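Local coordinates for protein Cwp19 (Clostridioides difficile, PDB 5OQ3) that acts as a glycoside hydrolase through the TIM-barrel domain described here and may, as the whole protein, have N-acetylmuramoyl-L-alanine amidase activity, at residues Q50-T55 against Y102-L108; D215-R219 against Y268-D274; Y292-G296 against V344-T348. All blocks are in the same frame, centred on the assembly; numbering follows the deposited sequence.

In the fold
The three contacts are spread round one closed barrel of eight parallel strands and succeed one another along the chain without overlap. Interaction 1 joins two outer helices, those that follow strands 27-32 and 68-74. Interactions 2 and 3 each bring a loop that follows one strand, 241-244 or 286-287, against the helix that follows another, 186-189 or 319-324. Interactions 1 and 2 lie on opposite sides of the chain's centre, their own centres 37 Å apart. Interactions 2 and 3 come nearest to each other, with closest atoms about 11 Å apart, and none of the three touches another. Both loops emerge at the C-terminal ends of their strands, the end where TIM-barrel enzymes carry their active sites.

Interaction 1 (Q50-T55 against Y102-L108); sequences QKKEYT and YDPLPFL
Lys-51 faces Phe-107 and Tyr-54 faces Leu-108 where helical segments 50-55 and 104-108 run in nearly the same direction, their axes 11.0 Å apart at closest approach and crossing at -28°. Large side chains bridge this spacing. Phe-107, with CG anti to its backbone N (chi1 -173°), reaches across to the other helix, and the extended chain of Lys-51 lies over one face of its ring; Lys-51 CG stands 3.7 Å from the Phe-107 centroid in a CH-pi contact, while the ammonium group goes on to a salt bridge with Glu-47. Two contacts together hold the Tyr-54 ring in place: Leu-108 CD2 sits 3.4 Å from the Tyr-54 centroid, only 4° off the ring normal, and Leu-108 O accepts from Tyr-54 OH at 2.7 Å. Ahead of the second helix, Tyr-102 OH donates to Gln-50 OE1 at 2.8 Å; because Gln-50 NE2 is bound to Thr-43 O and Leu-92 O, both ends of this amide are engaged. Helices 47-63 and 104-114 belong to the outer layer of the TIM barrel, and on their inner side Tyr-54 and Leu-108 rest on Phe-119 of strand 118-123, Leu-108 also on Val-71 of strand 68-74.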
ATOM      1  N   GLN A  50     -21.280   1.909  10.243  1.00 15.87           N
ATOM      2  CA  GLN A  50     -19.896   1.919   9.808  1.00 14.72           C
ATOM      3  C   GLN A  50     -18.979   1.799  11.026  1.00 14.57           C
ATOM      4  O   GLN A  50     -18.028   1.048  11.012  1.00 14.38           O
ATOM      5  CB  GLN A  50     -19.561   3.188   9.013  1.00 14.06           C
ATOM      6  CG  GLN A  50     -20.277   3.239   7.661  1.00 15.23           C
ATOM      7  CD  GLN A  50     -20.034   4.498   6.853  1.00 15.96           C
ATOM      8  OE1 GLN A  50     -19.724   5.566   7.397  1.00 16.32           O
ATOM      9  NE2 GLN A  50     -20.261   4.403   5.541  1.00 17.22           N
ATOM     10  N   LYS A  51     -19.297   2.527  12.085  1.00 13.48           N
ATOM     11  CA  LYS A  51     -18.517   2.452  13.321  1.00 14.25           C
ATOM     12  C   LYS A  51     -18.547   1.023  13.879  1.00 15.11           C
ATOM     13  O   LYS A  51     -17.489   0.484  14.279  1.00 13.88           O
ATOM     14  CB  LYS A  51     -19.037   3.452  14.362  1.00 13.74           C
ATOM     15  CG  LYS A  51     -18.688   4.915  14.077  1.00 13.96           C
ATOM     16  CD  LYS A  51     -19.287   5.832  15.135  1.00 14.72           C
ATOM     17  CE  LYS A  51     -18.859   7.254  14.901  1.00 15.03           C
ATOM     18  NZ  LYS A  51     -19.529   8.157  15.841  1.00 16.08           N
ATOM     19  N   LYS A  52     -19.735   0.418  13.960  1.00 15.39           N
ATOM     20  CA  LYS A  52     -19.822  -0.941  14.512  1.00 15.31           C
ATOM     21  C   LYS A  52     -19.107  -1.979  13.615  1.00 15.70           C
ATOM     22  O   LYS A  52     -18.457  -2.900  14.117  1.00 16.06           O
ATOM     23  CB  LYS A  52     -21.287  -1.315  14.743  1.00 18.73           C
ATOM     24  CG  LYS A  52     -21.494  -2.747  15.185  1.00 22.95           C
ATOM     25  CD  LYS A  52     -21.013  -3.052  16.598  1.00 28.93           C
ATOM     26  CE  LYS A  52     -21.862  -4.145  17.243  1.00 35.78           C
ATOM     27  NZ  LYS A  52     -22.302  -5.255  16.323  1.00 38.44           N
ATOM     28  N   GLU A  53     -19.246  -1.852  12.292  1.00 14.94           N
ATOM     29  CA  GLU A  53     -18.522  -2.724  11.375  1.00 15.83           C
ATOM     30  C   GLU A  53     -16.990  -2.674  11.619  1.00 15.18           C
ATOM     31  O   GLU A  53     -16.329  -3.693  11.646  1.00 15.23           O
ATOM     32  CB  GLU A  53     -18.844  -2.373   9.919  1.00 15.52           C
ATOM     33  CG  GLU A  53     -20.185  -2.876   9.461  1.00 17.95           C
ATOM     34  CD  GLU A  53     -20.740  -2.200   8.226  1.00 20.64           C
ATOM     35  OE1 GLU A  53     -20.101  -1.295   7.653  1.00 21.41           O
ATOM     36  OE2 GLU A  53     -21.863  -2.615   7.831  1.00 27.21           O
ATOM     37  N   TYR A  54     -16.460  -1.477  11.907  1.00 12.61           N
ATOM     38  CA  TYR A  54     -15.039  -1.322  12.173  1.00 12.62           C
ATOM     39  C   TYR A  54     -14.616  -1.938  13.500  1.00 12.95           C
ATOM     40  O   TYR A  54     -13.621  -2.686  13.545  1.00 13.41           O
ATOM     41  CB  TYR A  54     -14.643   0.118  12.157  1.00 11.85           C
ATOM     42  CG  TYR A  54     -13.164   0.348  12.356  1.00 12.03           C
ATOM     43  CD1 TYR A  54     -12.226  -0.029  11.380  1.00 11.53           C
ATOM     44  CD2 TYR A  54     -12.697   0.917  13.515  1.00 11.19           C
ATOM     45  CE1 TYR A  54     -10.859   0.217  11.545  1.00 11.77           C
ATOM     46  CE2 TYR A  54     -11.371   1.173  13.703  1.00 10.72           C
ATOM     47  CZ  TYR A  54     -10.443   0.814  12.713  1.00  9.87           C
ATOM     48  OH  TYR A  54      -9.131   1.117  12.870  1.00 10.66           O
ATOM     49  N   THR A  55     -15.363  -1.653  14.565  1.00 12.03           N
ATOM     50  CA  THR A  55     -14.955  -2.220  15.854  1.00 11.73           C
ATOM     51  C   THR A  55     -15.079  -3.739  15.883  1.00 13.62           C
ATOM     52  O   THR A  55     -14.270  -4.424  16.480  1.00 14.99           O
ATOM     53  CB  THR A  55     -15.646  -1.557  17.067  1.00 14.01           C
ATOM     54  OG1 THR A  55     -17.051  -1.624  16.890  1.00 18.53           O
ATOM     55  CG2 THR A  55     -15.208  -0.116  17.203  1.00 14.73           C
ATOM     56  N   TYR A 102     -19.627  12.909   9.609  1.00 16.21           N
ATOM     57  CA  TYR A 102     -18.658  12.728  10.677  1.00 14.59           C
ATOM     58  C   TYR A 102     -17.320  12.498  10.019  1.00 13.76           C
ATOM     59  O   TYR A 102     -17.247  12.174   8.840  1.00 14.83           O
ATOM     60  CB  TYR A 102     -19.031  11.515  11.540  1.00 13.95           C
ATOM     61  CG  TYR A 102     -18.786  10.151  10.982  1.00 16.01           C
ATOM     62  CD1 TYR A 102     -19.485   9.695   9.882  1.00 15.95           C
ATOM     63  CD2 TYR A 102     -17.865   9.283  11.588  1.00 16.19           C
ATOM     64  CE1 TYR A 102     -19.249   8.424   9.357  1.00 15.64           C
ATOM     65  CE2 TYR A 102     -17.666   7.995  11.102  1.00 14.78           C
ATOM     66  CZ  TYR A 102     -18.328   7.580   9.973  1.00 15.84           C
ATOM     67  OH  TYR A 102     -18.075   6.307   9.475  1.00 15.52           O
ATOM     68  N   ASP A 103     -16.250  12.644  10.783  1.00 13.28           N
ATOM     69  CA  ASP A 103     -14.902  12.353  10.297  1.00 12.73           C
ATOM     70  C   ASP A 103     -14.567  10.952  10.798  1.00 10.55           C
ATOM     71  O   ASP A 103     -14.414  10.755  11.994  1.00 13.94           O
ATOM     72  CB  ASP A 103     -13.939  13.381  10.859  1.00 12.55           C
ATOM     73  CG  ASP A 103     -12.482  13.140  10.411  1.00 13.12           C
ATOM     74  OD1 ASP A 103     -12.205  12.167   9.702  1.00 12.79           O
ATOM     75  OD2 ASP A 103     -11.617  13.963  10.748  1.00 12.91           O
ATOM     76  N   PRO A 104     -14.448   9.956   9.903  1.00 12.17           N
ATOM     77  CA  PRO A 104     -14.172   8.598  10.399  1.00 10.91           C
ATOM     78  C   PRO A 104     -12.797   8.419  11.017  1.00  9.72           C
ATOM     79  O   PRO A 104     -12.639   7.580  11.904  1.00 10.54           O
ATOM     80  CB  PRO A 104     -14.278   7.704   9.161  1.00 14.09           C
ATOM     81  CG  PRO A 104     -14.845   8.567   8.097  1.00 16.85           C
ATOM     82  CD  PRO A 104     -14.633   9.987   8.460  1.00 12.92           C
ATOM     83  N   LEU A 105     -11.807   9.196  10.585  1.00  9.36           N
ATOM     84  CA  LEU A 105     -10.437   8.851  10.950  1.00  9.24           C
ATOM     85  C   LEU A 105     -10.106   8.866  12.459  1.00  9.31           C
ATOM     86  O   LEU A 105      -9.454   7.928  12.932  1.00  9.01           O
ATOM     87  CB  LEU A 105      -9.409   9.653  10.121  1.00  8.87           C
ATOM     88  CG  LEU A 105      -7.955   9.286  10.298  1.00  9.08           C
ATOM     89  CD1 LEU A 105      -7.725   7.800  10.024  1.00  8.96           C
ATOM     90  CD2 LEU A 105      -7.041  10.121   9.408  1.00  9.46           C
ATOM     91  N   PRO A 106     -10.583   9.888  13.218  1.00  8.39           N
ATOM     92  CA  PRO A 106     -10.351   9.854  14.677  1.00  9.40           C
ATOM     93  C   PRO A 106     -10.869   8.564  15.302  1.00  8.63           C
ATOM     94  O   PRO A 106     -10.235   8.020  16.219  1.00  9.59           O
ATOM     95  CB  PRO A 106     -11.093  11.092  15.178  1.00 10.47           C
ATOM     96  CG  PRO A 106     -11.040  12.021  14.035  1.00  9.58           C
ATOM     97  CD  PRO A 106     -11.190  11.178  12.816  1.00  8.84           C
ATOM     98  N   PHE A 107     -12.060   8.122  14.876  1.00  9.30           N
ATOM     99  CA  PHE A 107     -12.631   6.888  15.373  1.00  9.45           C
ATOM    100  C   PHE A 107     -11.803   5.661  15.002  1.00  9.50           C
ATOM    101  O   PHE A 107     -11.485   4.807  15.855  1.00 10.96           O
ATOM    102  CB  PHE A 107     -14.040   6.726  14.839  1.00 11.00           C
ATOM    103  CG  PHE A 107     -14.782   5.568  15.414  1.00 11.90           C
ATOM    104  CD1 PHE A 107     -15.490   5.714  16.628  1.00 12.59           C
ATOM    105  CD2 PHE A 107     -14.831   4.349  14.763  1.00 12.96           C
ATOM    106  CE1 PHE A 107     -16.213   4.650  17.170  1.00 13.56           C
ATOM    107  CE2 PHE A 107     -15.561   3.281  15.300  1.00 13.24           C
ATOM    108  CZ  PHE A 107     -16.237   3.428  16.505  1.00 12.88           C
ATOM    109  N   LEU A 108     -11.349   5.659  13.758  1.00  8.54           N
ATOM    110  CA  LEU A 108     -10.540   4.514  13.289  1.00  8.96           C
ATOM    111  C   LEU A 108      -9.236   4.374  14.093  1.00  8.31           C
ATOM    112  O   LEU A 108      -8.854   3.299  14.467  1.00  9.09           O
ATOM    113  CB  LEU A 108     -10.246   4.596  11.816  1.00  9.84           C
ATOM    114  CG  LEU A 108     -11.421   4.759  10.857  1.00 10.73           C
ATOM    115  CD1 LEU A 108     -10.961   4.892   9.401  1.00 12.07           C
ATOM    116  CD2 LEU A 108     -12.371   3.586  10.982  1.00 14.61           C
TER

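Interaction 2 (D215-R219 against Y268-D274); sequences DNWRR and YVGTYAD
Tyr-268 opens the contact by offering one face of its ring to Arg-219: guanidinium and ring lie almost parallel, planes 4° apart and centres 3.9 Å apart, a stacked cation-pi pair. Arg-219 CD lies over the same face, and the bend that follows it (chi3 -78°) turns the guanidinium flat onto the ring. The backbone of Tyr-268 adds a second hold, its O accepting from Arg-219 NH2 at 2.9 Å. Across the guanidinium, Arg-219 NH1 donates to Asn-216 OD1 at 2.8 Å, and Asp-215 O covers the face turned from Tyr-268. Thus fixed in plane and covered on both faces, the group has little freedom to rotate. Helix 267-270 belongs to the loop that leaves the C-terminal end of barrel strand 241-244, whereas Asp-215 to Arg-219 form an early part of helix 214-236, which precedes that strand; the contact therefore folds the loop back over the preceding helix of the TIM barrel. Tyr-272 follows in a left-handed backbone conformation, one face of its ring covered by the side chain of Arg-218, whose CD lies 3.8 Å from the Tyr-272 centroid. Tyr-272 OH is hydrogen-bonded to Val-197 O, and the Arg-218 guanidinium forms a salt bridge with Asp-201. Last in sequence, Asp-274 sets its CB 3.9 Å from Arg-219 CD, while its OD1 accepts from Trp-250 NE1.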
ATOM      1  N   ASP A 215      13.836   5.809 -18.502  1.00  9.74           N
ATOM      2  CA  ASP A 215      13.343   4.861 -17.548  1.00 10.87           C
ATOM      3  C   ASP A 215      14.047   5.025 -16.222  1.00  9.58           C
ATOM      4  O   ASP A 215      13.412   4.897 -15.165  1.00  8.98           O
ATOM      5  CB  ASP A 215      13.418   3.433 -18.047  1.00 13.66           C
ATOM      6  CG  ASP A 215      12.424   3.155 -19.148  1.00 16.12           C
ATOM      7  OD1 ASP A 215      11.488   3.922 -19.364  1.00 17.60           O
ATOM      8  OD2 ASP A 215      12.540   2.116 -19.762  1.00 23.55           O
ATOM      9  N   ASN A 216      15.322   5.386 -16.232  1.00  8.98           N
ATOM     10  CA  ASN A 216      16.014   5.698 -15.009  1.00  8.15           C
ATOM     11  C   ASN A 216      15.438   6.978 -14.349  1.00  7.88           C
ATOM     12  O   ASN A 216      15.309   7.022 -13.133  1.00  7.68           O
ATOM     13  CB  ASN A 216      17.536   5.891 -15.243  1.00  9.30           C
ATOM     14  CG  ASN A 216      18.264   4.629 -15.687  1.00 10.14           C
ATOM     15  OD1 ASN A 216      17.721   3.555 -15.676  1.00 14.42           O
ATOM     16  ND2 ASN A 216      19.534   4.793 -16.037  1.00 12.78           N
ATOM     17  N   TRP A 217      15.096   7.950 -15.175  1.00  6.77           N
ATOM     18  CA  TRP A 217      14.469   9.162 -14.684  1.00  7.83           C
ATOM     19  C   TRP A 217      13.110   8.860 -14.035  1.00  6.90           C
ATOM     20  O   TRP A 217      12.808   9.381 -12.979  1.00  7.64           O
ATOM     21  CB  TRP A 217      14.335  10.166 -15.849  1.00  8.91           C
ATOM     22  CG  TRP A 217      13.573  11.401 -15.562  1.00  7.92           C
ATOM     23  CD1 TRP A 217      13.982  12.497 -14.861  1.00  8.85           C
ATOM     24  CD2 TRP A 217      12.216  11.647 -15.955  1.00  8.42           C
ATOM     25  NE1 TRP A 217      12.959  13.409 -14.832  1.00  9.06           N
ATOM     26  CE2 TRP A 217      11.862  12.910 -15.493  1.00  8.94           C
ATOM     27  CE3 TRP A 217      11.265  10.894 -16.651  1.00  8.49           C
ATOM     28  CZ2 TRP A 217      10.579  13.448 -15.681  1.00  9.32           C
ATOM     29  CZ3 TRP A 217      10.045  11.418 -16.865  1.00  9.75           C
ATOM     30  CH2 TRP A 217       9.693  12.681 -16.393  1.00  9.54           C
ATOM     31  N   ARG A 218      12.296   7.998 -14.637  1.00  7.42           N
ATOM     32  CA  ARG A 218      11.015   7.627 -14.045  1.00  6.58           C
ATOM     33  C   ARG A 218      11.228   6.917 -12.697  1.00  7.01           C
ATOM     34  O   ARG A 218      10.516   7.217 -11.724  1.00  6.83           O
ATOM     35  CB  ARG A 218      10.229   6.690 -14.985  1.00  8.00           C
ATOM     36  CG  ARG A 218       9.658   7.414 -16.206  1.00  7.90           C
ATOM     37  CD  ARG A 218       8.892   6.472 -17.045  1.00  9.51           C
ATOM     38  NE  ARG A 218       8.217   7.164 -18.145  1.00 10.56           N
ATOM     39  CZ  ARG A 218       7.779   6.566 -19.234  1.00 13.32           C
ATOM     40  NH1 ARG A 218       7.977   5.275 -19.413  1.00 16.80           N
ATOM     41  NH2 ARG A 218       7.160   7.293 -20.152  1.00 14.58           N
ATOM     42  N   ARG A 219      12.195   5.999 -12.613  1.00  7.07           N
ATOM     43  CA  ARG A 219      12.509   5.388 -11.325  1.00  6.85           C
ATOM     44  C   ARG A 219      12.904   6.426 -10.270  1.00  6.43           C
ATOM     45  O   ARG A 219      12.453   6.349  -9.110  1.00  6.79           O
ATOM     46  CB  ARG A 219      13.549   4.248 -11.463  1.00  6.73           C
ATOM     47  CG  ARG A 219      13.001   2.938 -12.021  1.00  8.05           C
ATOM     48  CD  ARG A 219      14.112   1.891 -12.212  1.00 10.45           C
ATOM     49  NE  ARG A 219      14.933   2.099 -13.394  1.00 11.02           N
ATOM     50  CZ  ARG A 219      14.634   1.657 -14.608  1.00  9.95           C
ATOM     51  NH1 ARG A 219      15.467   1.893 -15.600  1.00 12.48           N
ATOM     52  NH2 ARG A 219      13.511   0.977 -14.806  1.00 11.15           N
ATOM     53  N   TYR A 268      10.621  -3.165 -11.204  1.00  8.82           N
ATOM     54  CA  TYR A 268      11.628  -2.232 -11.701  1.00 10.22           C
ATOM     55  C   TYR A 268      11.241  -1.647 -13.077  1.00 11.26           C
ATOM     56  O   TYR A 268      11.541  -0.496 -13.340  1.00 12.75           O
ATOM     57  CB  TYR A 268      12.950  -2.989 -11.770  1.00 10.52           C
ATOM     58  CG  TYR A 268      14.146  -2.242 -12.243  1.00 10.57           C
ATOM     59  CD1 TYR A 268      14.951  -1.560 -11.336  1.00 10.89           C
ATOM     60  CD2 TYR A 268      14.542  -2.281 -13.565  1.00 11.79           C
ATOM     61  CE1 TYR A 268      16.110  -0.932 -11.745  1.00 12.28           C
ATOM     62  CE2 TYR A 268      15.666  -1.614 -13.971  1.00 12.84           C
ATOM     63  CZ  TYR A 268      16.453  -0.947 -13.062  1.00 12.35           C
ATOM     64  OH  TYR A 268      17.603  -0.331 -13.493  1.00 17.47           O
ATOM     65  N   VAL A 269      10.664  -2.518 -13.913  0.54 14.36           N
ATOM     66  CA  VAL A 269      10.451  -2.350 -15.354  0.54 17.68           C
ATOM     67  C   VAL A 269       9.010  -1.924 -15.616  0.54 15.51           C
ATOM     68  O   VAL A 269       8.734  -1.049 -16.451  0.54 18.83           O
ATOM     69  CB  VAL A 269      10.680  -3.731 -16.075  0.54 20.49           C
ATOM     70  CG1 VAL A 269      10.461  -3.662 -17.585  0.54 21.92           C
ATOM     71  CG2 VAL A 269      12.074  -4.260 -15.784  0.54 21.96           C
ATOM     72  N   GLY A 270       8.087  -2.576 -14.924  0.54 15.25           N
ATOM     73  CA  GLY A 270       6.672  -2.463 -15.239  0.54 15.54           C
ATOM     74  C   GLY A 270       5.956  -1.288 -14.608  0.54 15.12           C
ATOM     75  O   GLY A 270       4.961  -0.839 -15.138  0.54 15.64           O
ATOM     76  N   THR A 271       6.448  -0.804 -13.463  0.54 13.33           N
ATOM     77  CA  THR A 271       5.869   0.370 -12.761  0.54 13.19           C
ATOM     78  C   THR A 271       6.908   1.362 -12.237  0.54  9.73           C
ATOM     79  O   THR A 271       6.558   2.360 -11.633  0.54  8.87           O
ATOM     80  CB  THR A 271       4.874  -0.030 -11.634  0.54 16.76           C
ATOM     81  OG1 THR A 271       5.537  -0.397 -10.434  0.54 17.43           O
ATOM     82  CG2 THR A 271       4.038  -1.207 -12.016  0.54 16.48           C
ATOM     83  N   TYR A 272       8.179   1.108 -12.515  1.00  9.66           N
ATOM     84  CA  TYR A 272       9.317   1.986 -12.140  1.00  9.01           C
ATOM     85  C   TYR A 272       9.492   2.102 -10.652  1.00  8.81           C
ATOM     86  O   TYR A 272       9.820   3.173 -10.151  1.00  9.32           O
ATOM     87  CB  TYR A 272       9.308   3.362 -12.898  1.00 10.62           C
ATOM     88  CG  TYR A 272       9.238   3.136 -14.393  1.00 10.00           C
ATOM     89  CD1 TYR A 272      10.362   2.736 -15.128  1.00 11.68           C
ATOM     90  CD2 TYR A 272       8.039   3.274 -15.086  1.00  9.65           C
ATOM     91  CE1 TYR A 272      10.270   2.486 -16.498  1.00 12.58           C
ATOM     92  CE2 TYR A 272       7.961   3.014 -16.460  1.00 10.99           C
ATOM     93  CZ  TYR A 272       9.067   2.655 -17.166  1.00 12.68           C
ATOM     94  OH  TYR A 272       8.914   2.371 -18.508  1.00 15.34           O
ATOM     95  N   ALA A 273       9.301   0.992  -9.958  1.00  8.90           N
ATOM     96  CA  ALA A 273       9.427   0.872  -8.531  1.00  8.87           C
ATOM     97  C   ALA A 273      10.717   0.123  -8.243  1.00  8.70           C
ATOM     98  O   ALA A 273      10.775  -1.088  -8.294  1.00  8.03           O
ATOM     99  CB  ALA A 273       8.219   0.156  -7.956  1.00  9.49           C
ATOM    100  N   ASP A 274      11.752   0.862  -7.961  1.00  7.83           N
ATOM    101  CA  ASP A 274      13.117   0.379  -7.795  1.00  7.30           C
ATOM    102  C   ASP A 274      13.349   0.116  -6.307  1.00  6.89           C
ATOM    103  O   ASP A 274      14.033   0.870  -5.611  1.00  7.51           O
ATOM    104  CB  ASP A 274      14.126   1.347  -8.368  1.00  8.36           C
ATOM    105  CG  ASP A 274      15.529   0.776  -8.416  1.00  8.64           C
ATOM    106  OD1 ASP A 274      15.773  -0.339  -7.872  1.00  9.51           O
ATOM    107  OD2 ASP A 274      16.388   1.472  -9.007  1.00  9.80           O
TER

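Interaction 3 (Y292-G296 against V344-T348); sequences YWPIG and VQQVT
Ile-295 contributes the largest share of this surface contact, pointing its side chain from the loop into an angle between Gln-345 and Gln-346 on the helix. The CD1 methyl does most of the touching. It sits over one face of the Gln-345 amide, with Ile-295 CD1 3.6 Å from Gln-345 NE2 and 3.7 Å from Gln-345 CD, so a methyl is laid on a flat polar group. Gln-345 can present that face because its CG is anti to the backbone N (chi1 -176°) and the chain runs on extended. From the next residue, the aliphatic part of Gln-346 reaches the same methyl, Gln-346 CG lying 4.0 Å from Ile-295 CD1. Segment 292-296 belongs to the loop that leaves barrel strand 286-287 and leads to helix 302-313, while Gln-345 and Gln-346 lie near the start of helix 343-350, which follows the next strand, 319-324; the contact thus ties together successive beta-alpha units of the TIM barrel. Gln-346, the second main contributor, extends its amide to the loop backbone, where NE2 makes a weak hydrogen bond to Trp-293 O at 3.1 Å, with an N-H...O angle of 128°, and lies 4.0 Å from Pro-294 CA. Its stronger partner is Glu-342 OE1, just ahead of the helix, and that same oxygen accepts from Ile-295 N, which gives the loop a further polar link to this end of the helix. Tyr-302 of helix 302-313 touches both Ile-295 and Gln-346.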
ATOM      1  N   TYR A 292       2.546 -13.036  -2.875  1.00 11.60           N
ATOM      2  CA  TYR A 292       1.241 -13.669  -2.935  1.00 12.15           C
ATOM      3  C   TYR A 292       1.262 -14.901  -3.829  1.00 12.75           C
ATOM      4  O   TYR A 292       0.442 -15.040  -4.750  1.00 14.13           O
ATOM      5  CB  TYR A 292       0.192 -12.649  -3.412  1.00 12.82           C
ATOM      6  CG  TYR A 292       0.054 -11.356  -2.636  1.00 11.89           C
ATOM      7  CD1 TYR A 292       0.454 -11.234  -1.310  1.00 10.77           C
ATOM      8  CD2 TYR A 292      -0.583 -10.273  -3.214  1.00 11.55           C
ATOM      9  CE1 TYR A 292       0.235 -10.064  -0.605  1.00  9.93           C
ATOM     10  CE2 TYR A 292      -0.775  -9.092  -2.516  1.00 11.17           C
ATOM     11  CZ  TYR A 292      -0.392  -9.005  -1.191  1.00 10.42           C
ATOM     12  OH  TYR A 292      -0.592  -7.852  -0.474  1.00 12.04           O
ATOM     13  N   TRP A 293       2.162 -15.828  -3.507  1.00 12.64           N
ATOM     14  CA  TRP A 293       2.306 -17.040  -4.257  1.00 12.26           C
ATOM     15  C   TRP A 293       2.552 -18.199  -3.283  1.00 12.75           C
ATOM     16  O   TRP A 293       3.077 -18.005  -2.192  1.00 12.48           O
ATOM     17  CB  TRP A 293       3.517 -16.942  -5.176  1.00 14.17           C
ATOM     18  CG  TRP A 293       3.394 -15.864  -6.231  1.00 15.09           C
ATOM     19  CD1 TRP A 293       2.566 -15.869  -7.336  1.00 16.03           C
ATOM     20  CD2 TRP A 293       4.121 -14.636  -6.295  1.00 13.96           C
ATOM     21  NE1 TRP A 293       2.742 -14.732  -8.070  1.00 16.49           N
ATOM     22  CE2 TRP A 293       3.697 -13.959  -7.464  1.00 13.93           C
ATOM     23  CE3 TRP A 293       5.117 -14.055  -5.503  1.00 13.50           C
ATOM     24  CZ2 TRP A 293       4.232 -12.737  -7.848  1.00 15.29           C
ATOM     25  CZ3 TRP A 293       5.631 -12.828  -5.875  1.00 14.86           C
ATOM     26  CH2 TRP A 293       5.176 -12.172  -7.027  1.00 15.03           C
ATOM     27  N   PRO A 294       2.231 -19.424  -3.700  1.00 12.66           N
ATOM     28  CA  PRO A 294       2.578 -20.617  -2.931  1.00 13.45           C
ATOM     29  C   PRO A 294       4.056 -20.947  -2.943  1.00 13.76           C
ATOM     30  O   PRO A 294       4.793 -20.618  -3.881  1.00 15.02           O
ATOM     31  CB  PRO A 294       1.803 -21.749  -3.618  1.00 16.06           C
ATOM     32  CG  PRO A 294       0.883 -21.085  -4.547  1.00 17.28           C
ATOM     33  CD  PRO A 294       1.455 -19.768  -4.897  1.00 13.66           C
ATOM     34  N   ILE A 295       4.475 -21.660  -1.901  1.00 15.67           N
ATOM     35  CA  ILE A 295       5.759 -22.359  -1.913  1.00 15.77           C
ATOM     36  C   ILE A 295       5.776 -23.342  -3.073  1.00 16.39           C
ATOM     37  O   ILE A 295       4.810 -24.031  -3.294  1.00 19.30           O
ATOM     38  CB  ILE A 295       5.982 -23.056  -0.548  1.00 15.71           C
ATOM     39  CG1 ILE A 295       6.239 -21.976   0.500  1.00 14.80           C
ATOM     40  CG2 ILE A 295       7.151 -24.030  -0.592  1.00 16.37           C
ATOM     41  CD1 ILE A 295       6.120 -22.433   1.942  1.00 18.15           C
ATOM     42  N   GLY A 296       6.862 -23.368  -3.817  1.00 16.54           N
ATOM     43  CA  GLY A 296       7.042 -24.306  -4.954  1.00 18.13           C
ATOM     44  C   GLY A 296       6.537 -23.813  -6.295  1.00 17.85           C
ATOM     45  O   GLY A 296       6.644 -24.528  -7.283  1.00 23.14           O
ATOM     46  N   VAL A 344       0.551 -21.428   7.828  1.00 10.48           N
ATOM     47  CA  VAL A 344       1.449 -21.809   8.920  1.00 10.69           C
ATOM     48  C   VAL A 344       2.834 -22.169   8.361  1.00 10.19           C
ATOM     49  O   VAL A 344       3.861 -21.772   8.894  1.00 10.91           O
ATOM     50  CB  VAL A 344       0.843 -22.950   9.772  1.00 12.49           C
ATOM     51  CG1 VAL A 344       1.886 -23.469  10.746  1.00 13.11           C
ATOM     52  CG2 VAL A 344      -0.377 -22.430  10.527  1.00 14.00           C
ATOM     53  N   GLN A 345       2.860 -22.940   7.297  1.00 11.06           N
ATOM     54  CA  GLN A 345       4.115 -23.277   6.630  1.00 11.73           C
ATOM     55  C   GLN A 345       4.881 -22.025   6.166  1.00 10.56           C
ATOM     56  O   GLN A 345       6.113 -21.936   6.342  1.00 10.35           O
ATOM     57  CB  GLN A 345       3.831 -24.207   5.449  1.00 13.11           C
ATOM     58  CG  GLN A 345       5.074 -24.705   4.745  1.00 12.28           C
ATOM     59  CD  GLN A 345       4.789 -25.551   3.525  1.00 17.13           C
ATOM     60  OE1 GLN A 345       3.640 -25.778   3.183  1.00 20.66           O
ATOM     61  NE2 GLN A 345       5.846 -25.963   2.825  1.00 17.28           N
ATOM     62  N   GLN A 346       4.184 -21.073   5.553  1.00 10.05           N
ATOM     63  CA  GLN A 346       4.841 -19.855   5.126  1.00  9.68           C
ATOM     64  C   GLN A 346       5.430 -19.084   6.277  1.00  9.61           C
ATOM     65  O   GLN A 346       6.582 -18.665   6.188  1.00 10.15           O
ATOM     66  CB  GLN A 346       3.881 -18.997   4.282  1.00  8.90           C
ATOM     67  CG  GLN A 346       3.469 -19.599   2.964  1.00 10.74           C
ATOM     68  CD  GLN A 346       2.925 -18.568   1.968  1.00 10.90           C
ATOM     69  OE1 GLN A 346       2.584 -17.428   2.322  1.00 11.72           O
ATOM     70  NE2 GLN A 346       2.755 -19.006   0.722  1.00 12.80           N
ATOM     71  N   VAL A 347       4.672 -18.842   7.341  1.00  9.71           N
ATOM     72  CA  VAL A 347       5.188 -18.029   8.413  1.00  9.83           C
ATOM     73  C   VAL A 347       6.282 -18.761   9.191  1.00  9.63           C
ATOM     74  O   VAL A 347       7.244 -18.158   9.622  1.00 10.12           O
ATOM     75  CB  VAL A 347       4.056 -17.536   9.341  1.00 11.38           C
ATOM     76  CG1 VAL A 347       4.604 -16.815  10.556  1.00 11.28           C
ATOM     77  CG2 VAL A 347       3.135 -16.582   8.576  1.00 12.13           C
ATOM     78  N   THR A 348       6.184 -20.081   9.300  1.00 10.21           N
ATOM     79  CA  THR A 348       7.260 -20.871   9.904  1.00  9.88           C
ATOM     80  C   THR A 348       8.584 -20.675   9.135  1.00  9.42           C
ATOM     81  O   THR A 348       9.653 -20.489   9.725  1.00 10.70           O
ATOM     82  CB  THR A 348       6.852 -22.342   9.985  1.00 10.71           C
ATOM     83  OG1 THR A 348       5.678 -22.475  10.793  1.00 12.36           O
ATOM     84  CG2 THR A 348       7.967 -23.209  10.577  1.00 11.01           C
TER